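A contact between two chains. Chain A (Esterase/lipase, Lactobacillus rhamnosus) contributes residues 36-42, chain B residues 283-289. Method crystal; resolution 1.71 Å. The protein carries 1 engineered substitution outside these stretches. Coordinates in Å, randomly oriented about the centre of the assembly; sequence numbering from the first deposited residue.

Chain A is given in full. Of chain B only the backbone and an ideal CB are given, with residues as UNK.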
ATOM      1  N   HIS A  36     -11.533  -7.395  13.054  1.00 17.18           N
ATOM      2  CA  HIS A  36     -12.004  -6.016  12.842  1.00 18.23           C
ATOM      3  C   HIS A  36     -11.408  -5.139  13.960  1.00 18.16           C
ATOM      4  O   HIS A  36     -11.269  -5.554  15.067  1.00 15.44           O
ATOM      5  CB  HIS A  36     -13.514  -5.915  12.961  1.00 22.99           C
ATOM      6  CG  HIS A  36     -14.267  -6.605  11.862  1.00 28.13           C
ATOM      7  ND1 HIS A  36     -15.610  -6.892  11.940  1.00 34.17           N
ATOM      8  CD2 HIS A  36     -13.854  -7.036  10.668  1.00 29.71           C
ATOM      9  CE1 HIS A  36     -15.988  -7.508  10.833  1.00 32.07           C
ATOM     10  NE2 HIS A  36     -14.940  -7.604  10.043  1.00 28.98           N
ATOM     11  N   TRP A  37     -11.124  -3.904  13.613  1.00 19.45           N
ATOM     12  CA  TRP A  37     -10.650  -2.945  14.614  1.00 15.78           C
ATOM     13  C   TRP A  37     -11.472  -1.620  14.490  1.00 13.12           C
ATOM     14  O   TRP A  37     -11.929  -1.259  13.387  1.00 12.80           O
ATOM     15  CB  TRP A  37      -9.133  -2.682  14.647  1.00 18.78           C
ATOM     16  CG  TRP A  37      -8.392  -1.860  13.563  1.00 20.29           C
ATOM     17  CD1 TRP A  37      -8.790  -1.561  12.316  1.00 17.85           C
ATOM     18  CD2 TRP A  37      -7.019  -1.349  13.670  1.00 21.33           C
ATOM     19  NE1 TRP A  37      -7.821  -0.916  11.642  1.00 19.16           N
ATOM     20  CE2 TRP A  37      -6.702  -0.769  12.432  1.00 22.60           C
ATOM     21  CE3 TRP A  37      -6.040  -1.351  14.685  1.00 23.52           C
ATOM     22  CZ2 TRP A  37      -5.403  -0.222  12.161  1.00 22.53           C
ATOM     23  CZ3 TRP A  37      -4.795  -0.677  14.461  1.00 22.41           C
ATOM     24  CH2 TRP A  37      -4.495  -0.153  13.211  1.00 22.38           C
ATOM     25  N   GLU A  38     -11.517  -0.895  15.622  1.00 12.07           N
ATOM     26  CA  GLU A  38     -12.115   0.392  15.745  1.00 12.56           C
ATOM     27  C   GLU A  38     -11.005   1.268  16.356  1.00 13.82           C
ATOM     28  O   GLU A  38     -10.512   0.966  17.417  1.00 12.31           O
ATOM     29  CB  GLU A  38     -13.298   0.299  16.721  1.00 12.09           C
ATOM     30  CG  GLU A  38     -14.460  -0.560  16.230  1.00 12.33           C
ATOM     31  CD  GLU A  38     -15.442  -0.979  17.319  1.00 12.05           C
ATOM     32  OE1 GLU A  38     -15.255  -0.619  18.503  1.00 13.02           O
ATOM     33  OE2 GLU A  38     -16.362  -1.834  17.041  1.00 13.72           O
ATOM     34  N   THR A  39     -10.686   2.340  15.674  1.00 11.75           N
ATOM     35  CA  THR A  39      -9.462   3.052  16.007  1.00 12.05           C
ATOM     36  C   THR A  39      -9.690   4.450  16.565  1.00 11.56           C
ATOM     37  O   THR A  39     -10.723   5.094  16.264  1.00 11.05           O
ATOM     38  CB  THR A  39      -8.519   3.139  14.786  1.00 12.66           C
ATOM     39  OG1 THR A  39      -9.184   3.747  13.689  1.00 13.61           O
ATOM     40  CG2 THR A  39      -8.038   1.774  14.396  1.00 14.74           C
ATOM     41  N   GLU A  40      -8.653   4.937  17.263  1.00 11.36           N
ATOM     42  CA  GLU A  40      -8.562   6.365  17.577  1.00 12.33           C
ATOM     43  C   GLU A  40      -9.711   6.910  18.430  1.00 12.99           C
ATOM     44  O   GLU A  40     -10.235   8.007  18.271  1.00 13.14           O
ATOM     45  CB  GLU A  40      -8.419   7.160  16.224  1.00 12.11           C
ATOM     46  CG  GLU A  40      -7.822   8.568  16.463  1.00 12.51           C
ATOM     47  CD  GLU A  40      -7.919   9.420  15.194  1.00 16.51           C
ATOM     48  OE1 GLU A  40      -8.812   9.205  14.305  1.00 17.50           O
ATOM     49  OE2 GLU A  40      -7.180  10.454  15.119  1.00 18.83           O
ATOM     50  N   TYR A  41     -10.138   6.135  19.422  1.00 10.89           N
ATOM     51  CA  TYR A  41     -11.051   6.673  20.348  1.00 11.90           C
ATOM     52  C   TYR A  41     -10.329   7.545  21.383  1.00 12.08           C
ATOM     53  O   TYR A  41      -9.386   7.082  22.064  1.00 13.39           O
ATOM     54  CB  TYR A  41     -11.673   5.545  21.138  1.00 11.59           C
ATOM     55  CG  TYR A  41     -12.675   4.628  20.521  1.00 10.90           C
ATOM     56  CD1 TYR A  41     -12.315   3.346  20.028  1.00 12.16           C
ATOM     57  CD2 TYR A  41     -13.997   4.984  20.449  1.00 11.20           C
ATOM     58  CE1 TYR A  41     -13.254   2.472  19.547  1.00 11.24           C
ATOM     59  CE2 TYR A  41     -14.937   4.102  19.951  1.00 10.81           C
ATOM     60  CZ  TYR A  41     -14.549   2.842  19.563  1.00 11.73           C
ATOM     61  OH  TYR A  41     -15.566   1.963  19.144  1.00 12.48           O
ATOM     62  N   ARG A  42     -10.818   8.780  21.579  1.00 12.60           N
ATOM     63  CA  ARG A  42     -10.275   9.538  22.687  1.00 11.82           C
ATOM     64  C   ARG A  42     -10.805   8.939  23.975  1.00 12.38           C
ATOM     65  O   ARG A  42     -12.000   8.734  24.135  1.00 14.18           O
ATOM     66  CB  ARG A  42     -10.784  10.990  22.595  1.00 12.62           C
ATOM     67  CG  ARG A  42     -10.157  11.835  21.528  1.00 14.16           C
ATOM     68  CD  ARG A  42     -10.845  13.189  21.482  1.00 16.03           C
ATOM     69  NE  ARG A  42     -10.227  13.984  20.463  1.00 17.03           N
ATOM     70  CZ  ARG A  42     -10.483  15.286  20.293  1.00 18.81           C
ATOM     71  NH1 ARG A  42     -11.250  15.924  21.156  1.00 19.38           N
ATOM     72  NH2 ARG A  42      -9.808  15.947  19.335  1.00 18.91           N
TER
ATOM     73  N   UNK B 283     -15.746  10.760  10.682  1.00 12.70           N
ATOM     74  CA  UNK B 283     -14.345  10.349  10.780  1.00 11.46           C
ATOM     75  C   UNK B 283     -14.128   8.887  11.098  1.00 13.13           C
ATOM     76  O   UNK B 283     -13.148   8.334  10.606  1.00 13.27           O
ATOM     77  CB  UNK B 283     -13.644  11.188  11.850  1.00 11.46           C
ATOM     78  N   UNK B 284     -15.048   8.243  11.829  1.00 12.66           N
ATOM     79  CA  UNK B 284     -14.960   6.819  12.188  1.00 13.05           C
ATOM     80  C   UNK B 284     -16.276   6.124  12.002  1.00 12.02           C
ATOM     81  O   UNK B 284     -17.055   5.850  12.986  1.00 11.93           O
ATOM     82  CB  UNK B 284     -14.493   6.650  13.635  1.00 13.05           C
ATOM     83  N   UNK B 285     -16.552   5.789  10.739  1.00 12.29           N
ATOM     84  CA  UNK B 285     -17.785   5.059  10.407  1.00 11.97           C
ATOM     85  C   UNK B 285     -17.970   3.790  11.175  1.00 13.87           C
ATOM     86  O   UNK B 285     -19.095   3.367  11.403  1.00 11.66           O
ATOM     87  CB  UNK B 285     -17.814   4.730   8.913  1.00 11.97           C
ATOM     88  N   UNK B 286     -16.832   3.190  11.595  1.00 11.54           N
ATOM     89  CA  UNK B 286     -16.866   1.821  12.091  1.00 12.93           C
ATOM     90  C   UNK B 286     -17.252   1.764  13.581  1.00 12.08           C
ATOM     91  O   UNK B 286     -17.525   0.706  14.111  1.00 13.03           O
ATOM     92  CB  UNK B 286     -15.505   1.157  11.874  1.00 12.93           C
ATOM     93  N   UNK B 287     -17.221   2.896  14.283  1.00 11.51           N
ATOM     94  CA  UNK B 287     -17.542   2.806  15.678  1.00 11.71           C
ATOM     95  C   UNK B 287     -19.062   2.498  15.815  1.00 11.80           C
ATOM     96  O   UNK B 287     -19.893   3.071  15.107  1.00 11.73           O
ATOM     97  CB  UNK B 287     -17.156   4.098  16.400  1.00 11.71           C
ATOM     98  N   UNK B 288     -19.462   1.740  16.870  1.00 13.04           N
ATOM     99  CA  UNK B 288     -20.911   1.493  17.131  1.00 13.12           C
ATOM    100  C   UNK B 288     -21.788   2.741  17.199  1.00 13.43           C
ATOM    101  O   UNK B 288     -22.864   2.776  16.605  1.00 12.23           O
ATOM    102  CB  UNK B 288     -21.064   0.737  18.452  1.00 13.12           C
ATOM    103  N   UNK B 289     -21.331   3.816  17.814  1.00 13.32           N
ATOM    104  CA  UNK B 289     -22.146   5.044  17.850  1.00 11.66           C
ATOM    105  C   UNK B 289     -22.294   5.730  16.512  1.00 11.44           C
ATOM    106  O   UNK B 289     -23.283   6.385  16.208  1.00 13.94           O
ATOM    107  CB  UNK B 289     -21.539   6.038  18.843  1.00 11.66           C
TER

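Chain A presents an extended strand to a short loop of chain B, so the amide and carbonyl of Thr A39 that face chain B and the side chains of Glu A38, Glu A40 and Tyr A41 set the terms for each position.

Position 283 points its CA-to-CB bond toward the strand, yet its ideal CB has nothing of chain A within 5.5 Å. A long or water-linked polar group could respond. It is Gln B283, whose OE1 accepts at 2.7 Å from the oxygen of a water that also donates to Glu A40 OE1.

Position 284 also points toward chain A, and its ideal CB lies 4.9 Å from Thr A39 O and 6.3 Å from Glu A40 OE1. A donor of middling length is favoured, His or Gln; Lys or Arg would have to bend. It is His B284. His B284 NE2 donates to Glu A40 OE1 at 2.7 Å, nearly straight and near the ring plane, while Thr A39 O sits over one face of the ring, where the angle to either nitrogen is too poor for a hydrogen bond.

Position 285 points away, within a type I turn; the strand sets no demand here. Trp B285 occupies it without touching the stretch.

Position 286 points toward the strand, its ideal CB 4.6 Å from Trp A37 O and 4.8 Å from Glu A38 CG. Thr A39 N, 6.3 Å from that CB, offers an N-H donor, which suits an acceptor of Glu or Gln length. The residue is Glu B286, folded by chi1 p and chi2 m so that Glu B286 OE2 accepts from Thr A39 N at 3.2 Å and 173°. His B284 ND1 also donates a hydrogen bond to Glu B286 OE2 at 2.9 Å, so both nitrogens of the imidazole donate, each to a carboxylate.

Position 287 points sideways, but its ideal CB is 3.8 Å from Tyr A41 OH. A flat group could lie on the tyrosine ring, and one carrying a donor could also reach Thr A39 O; Phe or Tyr would meet the first demand, Trp both. Trp B287 stacks its five-membered ring face-to-face on Tyr A41, centroids 3.9 Å apart and planes at 12°, and Trp B287 NE1 donates to Thr A39 O at 3.0 Å.

Position 288 points sideways, its ideal CB beyond 5.5 Å of the strand; phi -52 at a helix start allows Ala, Ser, Glu or Pro. Pro B288 CD packs 3.5 Å from Tyr A41 OH and 3.6 Å from Glu A38 OE2.

Position 289 points sideways with nothing of the strand near its CB, so the strand sets no demand; Glu B289 is hydrogen-bonded elsewhere in the structure.

Chain B, residues 283-289: QHWEWPE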
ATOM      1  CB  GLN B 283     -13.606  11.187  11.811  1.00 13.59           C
ATOM      2  CG  GLN B 283     -13.527  12.618  11.405  1.00 15.36           C
ATOM      3  CD  GLN B 283     -12.744  13.462  12.456  1.00 15.18           C
ATOM      4  OE1 GLN B 283     -12.632  13.115  13.638  1.00 16.99           O
ATOM      5  NE2 GLN B 283     -12.062  14.508  11.898  1.00 18.36           N
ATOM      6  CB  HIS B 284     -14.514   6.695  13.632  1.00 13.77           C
ATOM      7  CG  HIS B 284     -13.051   6.902  13.798  1.00 14.75           C
ATOM      8  ND1 HIS B 284     -12.145   5.913  13.490  1.00 16.45           N
ATOM      9  CD2 HIS B 284     -12.341   7.990  14.067  1.00 16.79           C
ATOM     10  CE1 HIS B 284     -10.908   6.401  13.631  1.00 17.60           C
ATOM     11  NE2 HIS B 284     -11.019   7.665  13.968  1.00 16.32           N
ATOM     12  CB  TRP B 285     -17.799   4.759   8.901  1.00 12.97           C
ATOM     13  CG  TRP B 285     -16.860   3.686   8.508  1.00 11.99           C
ATOM     14  CD1 TRP B 285     -15.547   3.818   8.217  1.00 12.60           C
ATOM     15  CD2 TRP B 285     -17.120   2.272   8.540  1.00 12.33           C
ATOM     16  NE1 TRP B 285     -14.986   2.556   8.044  1.00 13.48           N
ATOM     17  CE2 TRP B 285     -15.939   1.615   8.163  1.00 13.09           C
ATOM     18  CE3 TRP B 285     -18.272   1.514   8.716  1.00 11.91           C
ATOM     19  CZ2 TRP B 285     -15.847   0.262   8.058  1.00 14.42           C
ATOM     20  CZ3 TRP B 285     -18.173   0.198   8.670  1.00 15.35           C
ATOM     21  CH2 TRP B 285     -16.981  -0.462   8.333  1.00 13.28           C
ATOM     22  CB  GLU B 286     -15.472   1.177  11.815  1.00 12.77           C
ATOM     23  CG  GLU B 286     -14.322   1.516  12.777  1.00 13.38           C
ATOM     24  CD  GLU B 286     -13.648   2.859  12.571  1.00 15.40           C
ATOM     25  OE1 GLU B 286     -14.139   3.700  11.757  1.00 15.06           O
ATOM     26  OE2 GLU B 286     -12.654   3.117  13.230  1.00 13.86           O
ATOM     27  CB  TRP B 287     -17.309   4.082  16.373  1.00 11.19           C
ATOM     28  CG  TRP B 287     -15.906   4.571  16.414  1.00 11.73           C
ATOM     29  CD1 TRP B 287     -14.798   3.934  16.046  1.00 12.49           C
ATOM     30  CD2 TRP B 287     -15.506   5.811  17.014  1.00 11.85           C
ATOM     31  NE1 TRP B 287     -13.701   4.707  16.342  1.00 12.70           N
ATOM     32  CE2 TRP B 287     -14.106   5.876  16.921  1.00 11.71           C
ATOM     33  CE3 TRP B 287     -16.223   6.881  17.611  1.00 13.00           C
ATOM     34  CZ2 TRP B 287     -13.369   7.006  17.324  1.00 11.14           C
ATOM     35  CZ3 TRP B 287     -15.487   8.002  18.072  1.00 11.90           C
ATOM     36  CH2 TRP B 287     -14.079   8.043  17.944  1.00 11.77           C
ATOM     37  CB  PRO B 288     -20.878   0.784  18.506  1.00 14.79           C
ATOM     38  CG  PRO B 288     -19.536   0.128  18.562  1.00 16.92           C
ATOM     39  CD  PRO B 288     -18.584   0.908  17.724  1.00 14.98           C
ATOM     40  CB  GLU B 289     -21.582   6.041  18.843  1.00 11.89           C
ATOM     41  CG  GLU B 289     -21.513   5.629  20.336  1.00 12.23           C
ATOM     42  CD  GLU B 289     -20.203   4.986  20.707  1.00 11.66           C
ATOM     43  OE1 GLU B 289     -19.477   4.408  19.848  1.00 12.90           O
ATOM     44  OE2 GLU B 289     -19.900   5.101  21.911  1.00 12.54           O
TER
HETATM   45  O   HOH W   1     -10.898   1.038  12.028  1.00 14.28           O
HETATM   46  O   HOH W   2     -11.298  11.123  14.821  1.00 24.98           O
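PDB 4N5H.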